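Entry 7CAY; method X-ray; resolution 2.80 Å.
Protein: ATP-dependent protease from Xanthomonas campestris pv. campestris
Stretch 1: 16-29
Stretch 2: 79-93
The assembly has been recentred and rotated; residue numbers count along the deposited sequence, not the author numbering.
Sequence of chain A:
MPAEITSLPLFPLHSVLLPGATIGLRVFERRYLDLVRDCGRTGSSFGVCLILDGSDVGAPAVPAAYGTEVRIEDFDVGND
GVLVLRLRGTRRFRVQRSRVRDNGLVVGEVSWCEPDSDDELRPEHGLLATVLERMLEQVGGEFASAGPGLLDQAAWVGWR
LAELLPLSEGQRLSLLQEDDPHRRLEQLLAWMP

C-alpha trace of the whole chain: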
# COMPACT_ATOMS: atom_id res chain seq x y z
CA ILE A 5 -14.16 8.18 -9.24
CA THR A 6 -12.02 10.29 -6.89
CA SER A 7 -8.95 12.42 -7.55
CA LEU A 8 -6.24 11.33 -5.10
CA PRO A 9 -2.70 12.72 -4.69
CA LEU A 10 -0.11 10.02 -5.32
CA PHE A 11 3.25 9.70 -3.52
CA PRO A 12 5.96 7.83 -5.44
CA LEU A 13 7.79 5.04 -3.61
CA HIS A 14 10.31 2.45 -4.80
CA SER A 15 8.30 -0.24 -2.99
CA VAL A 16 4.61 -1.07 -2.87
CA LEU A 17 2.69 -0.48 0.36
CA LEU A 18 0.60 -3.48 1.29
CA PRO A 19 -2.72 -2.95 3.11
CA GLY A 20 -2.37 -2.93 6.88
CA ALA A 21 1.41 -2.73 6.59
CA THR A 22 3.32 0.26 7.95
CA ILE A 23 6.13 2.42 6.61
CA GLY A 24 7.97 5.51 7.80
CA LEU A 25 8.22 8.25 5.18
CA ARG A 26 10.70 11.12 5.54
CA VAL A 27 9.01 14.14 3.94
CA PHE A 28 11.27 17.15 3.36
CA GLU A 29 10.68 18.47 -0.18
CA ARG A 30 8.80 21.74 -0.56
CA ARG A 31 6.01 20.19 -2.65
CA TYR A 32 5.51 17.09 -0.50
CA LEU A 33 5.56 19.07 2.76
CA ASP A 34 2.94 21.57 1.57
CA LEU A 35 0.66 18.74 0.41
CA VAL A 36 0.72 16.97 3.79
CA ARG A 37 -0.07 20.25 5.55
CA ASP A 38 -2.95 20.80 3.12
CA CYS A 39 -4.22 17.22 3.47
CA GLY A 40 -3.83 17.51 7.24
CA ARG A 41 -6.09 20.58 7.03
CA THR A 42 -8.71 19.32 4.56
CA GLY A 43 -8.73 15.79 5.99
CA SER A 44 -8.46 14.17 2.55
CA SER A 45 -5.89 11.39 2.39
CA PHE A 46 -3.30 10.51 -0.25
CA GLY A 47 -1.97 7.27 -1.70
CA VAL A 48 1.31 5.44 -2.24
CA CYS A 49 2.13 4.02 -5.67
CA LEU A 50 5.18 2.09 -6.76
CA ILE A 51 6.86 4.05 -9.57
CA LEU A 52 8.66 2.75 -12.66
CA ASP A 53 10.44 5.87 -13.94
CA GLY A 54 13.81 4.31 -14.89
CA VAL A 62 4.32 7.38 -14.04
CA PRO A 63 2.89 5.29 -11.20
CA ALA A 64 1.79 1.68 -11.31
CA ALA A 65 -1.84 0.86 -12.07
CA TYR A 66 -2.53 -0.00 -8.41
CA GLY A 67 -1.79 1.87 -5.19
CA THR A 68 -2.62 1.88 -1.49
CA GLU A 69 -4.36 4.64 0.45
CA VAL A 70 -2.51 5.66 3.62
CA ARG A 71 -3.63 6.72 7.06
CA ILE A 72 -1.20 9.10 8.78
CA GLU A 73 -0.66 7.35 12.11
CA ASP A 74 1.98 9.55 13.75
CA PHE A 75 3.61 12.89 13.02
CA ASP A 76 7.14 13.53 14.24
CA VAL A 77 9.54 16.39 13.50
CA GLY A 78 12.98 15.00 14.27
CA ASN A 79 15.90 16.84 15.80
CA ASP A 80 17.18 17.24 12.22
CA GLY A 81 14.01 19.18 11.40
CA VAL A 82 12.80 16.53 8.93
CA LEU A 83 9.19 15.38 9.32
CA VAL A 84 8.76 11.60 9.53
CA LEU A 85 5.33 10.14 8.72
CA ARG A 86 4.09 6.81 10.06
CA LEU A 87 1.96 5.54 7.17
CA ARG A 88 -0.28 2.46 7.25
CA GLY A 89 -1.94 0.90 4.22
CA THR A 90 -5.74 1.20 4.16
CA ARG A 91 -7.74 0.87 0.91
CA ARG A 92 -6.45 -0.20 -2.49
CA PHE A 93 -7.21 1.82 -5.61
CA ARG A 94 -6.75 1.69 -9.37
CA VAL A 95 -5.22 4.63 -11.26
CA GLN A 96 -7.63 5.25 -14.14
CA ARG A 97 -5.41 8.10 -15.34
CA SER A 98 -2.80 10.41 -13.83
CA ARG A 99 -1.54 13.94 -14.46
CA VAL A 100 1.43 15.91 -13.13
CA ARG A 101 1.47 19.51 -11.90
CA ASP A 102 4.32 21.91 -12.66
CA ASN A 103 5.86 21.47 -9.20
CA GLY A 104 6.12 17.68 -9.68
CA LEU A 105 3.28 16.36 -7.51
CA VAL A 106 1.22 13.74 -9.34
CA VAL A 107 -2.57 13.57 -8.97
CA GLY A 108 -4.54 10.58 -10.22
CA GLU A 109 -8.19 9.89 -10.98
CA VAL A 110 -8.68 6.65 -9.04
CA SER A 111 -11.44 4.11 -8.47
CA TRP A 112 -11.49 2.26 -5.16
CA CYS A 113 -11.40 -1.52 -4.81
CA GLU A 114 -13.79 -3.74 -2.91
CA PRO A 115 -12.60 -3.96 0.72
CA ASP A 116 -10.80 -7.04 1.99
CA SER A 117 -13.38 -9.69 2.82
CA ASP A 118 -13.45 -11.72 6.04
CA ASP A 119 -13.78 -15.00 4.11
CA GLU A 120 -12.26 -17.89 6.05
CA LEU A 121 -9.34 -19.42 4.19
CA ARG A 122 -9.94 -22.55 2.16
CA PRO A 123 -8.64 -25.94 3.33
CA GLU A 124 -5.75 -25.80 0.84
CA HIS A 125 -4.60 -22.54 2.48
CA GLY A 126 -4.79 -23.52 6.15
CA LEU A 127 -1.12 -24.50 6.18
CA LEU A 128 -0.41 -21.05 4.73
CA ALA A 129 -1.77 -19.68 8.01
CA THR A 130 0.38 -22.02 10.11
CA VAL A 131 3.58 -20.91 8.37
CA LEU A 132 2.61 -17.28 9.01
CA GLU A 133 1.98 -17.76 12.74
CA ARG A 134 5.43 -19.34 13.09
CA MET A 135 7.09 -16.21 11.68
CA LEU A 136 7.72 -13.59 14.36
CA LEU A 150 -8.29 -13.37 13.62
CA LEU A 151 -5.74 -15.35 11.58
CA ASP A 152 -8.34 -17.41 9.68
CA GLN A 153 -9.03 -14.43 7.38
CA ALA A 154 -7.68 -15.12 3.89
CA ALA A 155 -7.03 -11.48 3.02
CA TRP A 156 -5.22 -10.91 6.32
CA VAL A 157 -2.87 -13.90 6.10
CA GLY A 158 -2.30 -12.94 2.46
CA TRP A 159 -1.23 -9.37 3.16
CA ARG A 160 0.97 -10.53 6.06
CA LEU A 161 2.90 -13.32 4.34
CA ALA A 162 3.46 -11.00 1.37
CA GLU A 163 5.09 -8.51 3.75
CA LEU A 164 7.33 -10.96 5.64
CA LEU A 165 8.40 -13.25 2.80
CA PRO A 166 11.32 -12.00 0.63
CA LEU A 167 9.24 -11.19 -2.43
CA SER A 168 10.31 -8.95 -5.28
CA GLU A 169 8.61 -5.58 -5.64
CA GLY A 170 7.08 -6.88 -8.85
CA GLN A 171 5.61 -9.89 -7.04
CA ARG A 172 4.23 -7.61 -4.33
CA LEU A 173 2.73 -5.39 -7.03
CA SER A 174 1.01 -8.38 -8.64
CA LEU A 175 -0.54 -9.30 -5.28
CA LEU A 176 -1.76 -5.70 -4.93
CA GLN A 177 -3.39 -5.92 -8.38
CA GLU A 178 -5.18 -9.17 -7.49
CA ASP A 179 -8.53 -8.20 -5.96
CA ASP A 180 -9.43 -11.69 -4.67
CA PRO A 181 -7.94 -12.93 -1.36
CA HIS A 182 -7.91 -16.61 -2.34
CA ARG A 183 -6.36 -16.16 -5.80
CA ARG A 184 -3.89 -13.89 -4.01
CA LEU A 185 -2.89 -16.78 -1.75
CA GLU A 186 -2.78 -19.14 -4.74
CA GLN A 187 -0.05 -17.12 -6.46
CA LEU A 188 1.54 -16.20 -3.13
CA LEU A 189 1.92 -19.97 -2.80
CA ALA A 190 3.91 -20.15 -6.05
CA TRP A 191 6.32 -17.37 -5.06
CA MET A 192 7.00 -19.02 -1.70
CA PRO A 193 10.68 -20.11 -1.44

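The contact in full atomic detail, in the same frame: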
# COMPACT_ATOMS: atom_id res chain seq x y z
N VAL A 16 6.05 -1.14 -3.06
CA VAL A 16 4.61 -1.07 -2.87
C VAL A 16 4.30 -1.10 -1.37
O VAL A 16 5.05 -1.66 -0.56
CB VAL A 16 3.89 -2.21 -3.61
CG1 VAL A 16 4.56 -2.48 -4.95
CG2 VAL A 16 3.83 -3.47 -2.76
N LEU A 17 3.20 -0.46 -1.01
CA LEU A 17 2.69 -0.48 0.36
C LEU A 17 1.52 -1.45 0.42
O LEU A 17 0.49 -1.23 -0.22
CB LEU A 17 2.26 0.91 0.81
CG LEU A 17 1.69 0.97 2.23
CD1 LEU A 17 2.71 0.44 3.24
CD2 LEU A 17 1.28 2.39 2.58
N LEU A 18 1.68 -2.53 1.17
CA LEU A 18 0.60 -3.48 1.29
C LEU A 18 -0.43 -2.98 2.30
O LEU A 18 -0.09 -2.23 3.22
CB LEU A 18 1.14 -4.84 1.73
CG LEU A 18 2.28 -5.40 0.87
CD1 LEU A 18 2.77 -6.72 1.43
CD2 LEU A 18 1.84 -5.55 -0.57
N PRO A 19 -1.69 -3.37 2.14
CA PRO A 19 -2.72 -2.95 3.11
C PRO A 19 -2.40 -3.45 4.51
O PRO A 19 -1.97 -4.59 4.70
CB PRO A 19 -4.00 -3.58 2.55
CG PRO A 19 -3.74 -3.75 1.09
CD PRO A 19 -2.28 -4.08 0.99
N GLY A 20 -2.62 -2.59 5.49
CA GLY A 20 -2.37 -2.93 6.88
C GLY A 20 -0.91 -2.78 7.28
O GLY A 20 -0.61 -2.57 8.46
N ALA A 21 -0.01 -2.89 6.31
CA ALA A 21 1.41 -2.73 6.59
C ALA A 21 1.74 -1.27 6.87
O ALA A 21 0.99 -0.35 6.53
CB ALA A 21 2.25 -3.25 5.42
N THR A 22 2.89 -1.06 7.51
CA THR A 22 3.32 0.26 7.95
C THR A 22 4.68 0.60 7.37
O THR A 22 5.54 -0.26 7.20
CB THR A 22 3.40 0.34 9.47
OG1 THR A 22 4.59 -0.31 9.92
CG2 THR A 22 2.20 -0.33 10.11
N ILE A 23 4.86 1.89 7.07
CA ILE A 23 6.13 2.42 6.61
C ILE A 23 6.33 3.81 7.21
O ILE A 23 5.37 4.51 7.54
CB ILE A 23 6.23 2.51 5.07
CG1 ILE A 23 5.09 3.37 4.52
CG2 ILE A 23 6.24 1.12 4.45
CD1 ILE A 23 5.05 3.45 3.02
N GLY A 24 7.60 4.19 7.35
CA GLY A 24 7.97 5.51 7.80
C GLY A 24 8.54 6.30 6.64
O GLY A 24 9.53 5.91 6.03
N LEU A 25 7.89 7.43 6.33
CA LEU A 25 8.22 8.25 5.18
C LEU A 25 8.81 9.57 5.65
O LEU A 25 8.14 10.33 6.36
CB LEU A 25 6.99 8.49 4.31
CG LEU A 25 7.19 9.45 3.13
CD1 LEU A 25 8.30 8.95 2.22
CD2 LEU A 25 5.90 9.63 2.36
N ARG A 26 10.06 9.84 5.26
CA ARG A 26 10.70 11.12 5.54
C ARG A 26 10.28 12.12 4.47
O ARG A 26 10.66 11.97 3.30
CB ARG A 26 12.22 10.96 5.59
CG ARG A 26 12.70 9.84 6.49
CD ARG A 26 14.21 9.87 6.69
NE ARG A 26 14.58 10.45 7.98
CZ ARG A 26 15.12 11.66 8.13
NH1 ARG A 26 15.37 12.42 7.08
NH2 ARG A 26 15.42 12.10 9.35
N VAL A 27 9.51 13.13 4.85
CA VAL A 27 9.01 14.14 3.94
C VAL A 27 9.76 15.44 4.21
O VAL A 27 9.66 16.00 5.30
CB VAL A 27 7.49 14.35 4.09
CG1 VAL A 27 7.04 15.55 3.27
CG2 VAL A 27 6.74 13.09 3.67
N PHE A 28 10.51 15.91 3.21
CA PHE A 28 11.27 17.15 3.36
C PHE A 28 11.25 18.05 2.14
O PHE A 28 11.73 19.18 2.25
CB PHE A 28 12.72 16.84 3.74
CG PHE A 28 13.44 15.97 2.75
CD1 PHE A 28 14.15 16.52 1.70
CD2 PHE A 28 13.41 14.59 2.87
CE1 PHE A 28 14.81 15.72 0.79
CE2 PHE A 28 14.07 13.78 1.97
CZ PHE A 28 14.77 14.34 0.92
N GLU A 29 10.73 17.61 1.00
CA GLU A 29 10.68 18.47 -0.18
C GLU A 29 9.55 19.48 -0.06
O GLU A 29 8.54 19.24 0.59
CB GLU A 29 10.51 17.63 -1.45
CG GLU A 29 11.57 16.56 -1.62
CD GLU A 29 11.68 16.07 -3.05
OE1 GLU A 29 11.26 16.81 -3.96
OE2 GLU A 29 12.18 14.94 -3.26
N ASN A 79 14.93 15.83 15.40
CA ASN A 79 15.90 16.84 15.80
C ASN A 79 16.67 17.39 14.60
O ASN A 79 17.31 18.44 14.72
CB ASN A 79 16.87 16.27 16.83
CG ASN A 79 16.20 15.97 18.15
OD1 ASN A 79 15.17 16.54 18.48
ND2 ASN A 79 16.79 15.06 18.92
N ASP A 80 16.62 16.72 13.46
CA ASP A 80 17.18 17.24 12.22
C ASP A 80 16.19 18.09 11.45
O ASP A 80 16.49 18.51 10.33
CB ASP A 80 17.69 16.09 11.35
CG ASP A 80 16.75 14.90 11.33
OD1 ASP A 80 15.61 15.05 10.84
OD2 ASP A 80 17.15 13.82 11.81
N GLY A 81 15.02 18.36 12.03
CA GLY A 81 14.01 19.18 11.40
C GLY A 81 13.19 18.50 10.33
O GLY A 81 12.26 19.12 9.80
N VAL A 82 13.50 17.25 9.98
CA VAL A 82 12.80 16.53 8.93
C VAL A 82 11.58 15.85 9.53
O VAL A 82 11.66 15.23 10.60
CB VAL A 82 13.72 15.51 8.24
CG1 VAL A 82 13.03 14.90 7.03
CG2 VAL A 82 15.04 16.17 7.85
N LEU A 83 10.44 15.96 8.85
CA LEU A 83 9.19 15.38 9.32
C LEU A 83 9.09 13.94 8.86
O LEU A 83 9.19 13.65 7.66
CB LEU A 83 8.00 16.20 8.81
N VAL A 84 8.89 13.02 9.81
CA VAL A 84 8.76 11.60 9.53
C VAL A 84 7.30 11.20 9.72
O VAL A 84 6.71 11.46 10.78
CB VAL A 84 9.68 10.76 10.44
CG1 VAL A 84 9.46 9.28 10.18
CG2 VAL A 84 11.14 11.14 10.21
N LEU A 85 6.72 10.58 8.70
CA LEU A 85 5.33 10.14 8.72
C LEU A 85 5.25 8.64 8.93
O LEU A 85 5.92 7.87 8.23
CB LEU A 85 4.62 10.51 7.41
CG LEU A 85 4.33 11.98 7.11
CD1 LEU A 85 3.21 12.08 6.09
CD2 LEU A 85 3.98 12.73 8.38
N ARG A 86 4.43 8.22 9.89
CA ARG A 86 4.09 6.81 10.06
C ARG A 86 2.85 6.53 9.22
O ARG A 86 1.74 6.96 9.56
CB ARG A 86 3.85 6.49 11.53
N LEU A 87 3.04 5.84 8.10
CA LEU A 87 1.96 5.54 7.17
C LEU A 87 1.56 4.07 7.29
O LEU A 87 2.42 3.19 7.41
CB LEU A 87 2.39 5.83 5.73
CG LEU A 87 2.95 7.22 5.44
CD1 LEU A 87 3.35 7.35 3.98
CD2 LEU A 87 1.93 8.28 5.83
N ARG A 88 0.25 3.82 7.26
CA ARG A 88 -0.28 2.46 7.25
C ARG A 88 -1.22 2.30 6.06
O ARG A 88 -2.00 3.21 5.75
CB ARG A 88 -1.01 2.12 8.55
CG ARG A 88 -1.38 0.65 8.68
CD ARG A 88 -2.20 0.39 9.93
NE ARG A 88 -1.49 0.78 11.15
CZ ARG A 88 -0.72 -0.04 11.86
NH1 ARG A 88 -0.56 -1.30 11.49
NH2 ARG A 88 -0.12 0.41 12.96
N GLY A 89 -1.14 1.14 5.41
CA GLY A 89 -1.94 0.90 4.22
C GLY A 89 -3.39 0.60 4.56
O GLY A 89 -3.69 -0.31 5.34
N THR A 90 -4.31 1.37 3.95
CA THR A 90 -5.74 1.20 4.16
C THR A 90 -6.32 0.62 2.87
O THR A 90 -6.09 -0.57 2.58
CB THR A 90 -6.39 2.52 4.58
OG1 THR A 90 -6.20 3.50 3.55
CG2 THR A 90 -5.77 3.03 5.87
N ARG A 91 -7.04 1.40 2.07
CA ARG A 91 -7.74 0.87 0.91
C ARG A 91 -6.84 0.83 -0.32
O ARG A 91 -5.92 1.64 -0.47
CB ARG A 91 -8.98 1.70 0.60
CG ARG A 91 -10.05 1.66 1.68
CD ARG A 91 -11.18 2.62 1.33
NE ARG A 91 -10.69 3.99 1.21
CZ ARG A 91 -11.43 5.01 0.76
NH1 ARG A 91 -12.68 4.80 0.39
NH2 ARG A 91 -10.91 6.22 0.69
N ARG A 92 -7.12 -0.12 -1.21
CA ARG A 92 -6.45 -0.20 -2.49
C ARG A 92 -7.26 0.52 -3.56
O ARG A 92 -8.49 0.57 -3.50
CB ARG A 92 -6.24 -1.66 -2.91
CG ARG A 92 -5.31 -2.44 -2.01
CD ARG A 92 -5.33 -3.92 -2.35
NE ARG A 92 -6.69 -4.45 -2.38
CZ ARG A 92 -7.31 -4.86 -3.47
NH1 ARG A 92 -6.69 -4.82 -4.65
NH2 ARG A 92 -8.55 -5.32 -3.40
N PHE A 93 -6.56 1.09 -4.53
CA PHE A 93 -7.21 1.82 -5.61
C PHE A 93 -6.55 1.49 -6.94
O PHE A 93 -5.44 0.95 -6.99
CB PHE A 93 -7.19 3.34 -5.37
CG PHE A 93 -5.81 3.90 -5.14
CD1 PHE A 93 -5.00 4.23 -6.21
CD2 PHE A 93 -5.34 4.13 -3.86
CE1 PHE A 93 -3.73 4.75 -6.01
CE2 PHE A 93 -4.08 4.66 -3.65
CZ PHE A 93 -3.28 4.97 -4.73

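The two stretches form an antiparallel pair of β-strands, stitched by a regular backbone ladder, with an apolar row on one face, a mixed, largely polar set on the other, and a tight turn of the first stretch extending the pairing at one end. Strand 22-27 runs alongside part of strand 83-93, their directions 154° apart. Ile23 and Leu87 bond reciprocally, Ile23 N to Leu87 O at 2.8 Å and Leu87 N to Ile23 O at 2.7 Å; Leu25 and Leu85 repeat the pattern, and Val27 N donates to Leu83 O at 2.9 Å. Between these rungs lie the non-hydrogen-bonded pairs, where close CA-H...O contacts such as Gly24 CA to Leu85 O (3.2 Å) fill the gaps.

Because side chains alternate along a strand, Ile23, Leu25 and Val27 share a face with Leu83, Leu85 and Leu87. Branched aliphatic groups suit this face because they pack by contact alone and leave no polar group to satisfy: Leu25 CD2 lies 3.8 Å from Leu87 CD1, and Ile23 CG1 lies 3.8 Å from Leu87 CB. The other face carries Thr22, Arg26, Val84 and Arg88. Arg26 is long enough to reach past the strand to Asp80, where Arg26 NH2 and Asp80 OD1, 3.3 Å apart, make a salt bridge with a weak hydrogen bond. Asp80 OD1 also accepts from Val82 N at 3.2 Å.

Just before Thr22, a type II turn from Leu18 to Ala21 continues the pairing. Gly20, with phi 82°, suits a position where a CB would jam against the preceding carbonyl; Gly20 N donates to Gly89 O at 2.5 Å, while Gly89 N donates to Ala21 O at 2.8 Å. Gly89 is equally apt, since a CB there would fall 2.3 Å from Leu18 O. Arg88 NH1 reaches Gly20 O at 3.3 Å, with Thr22 CG2 over one face of its guanidinium.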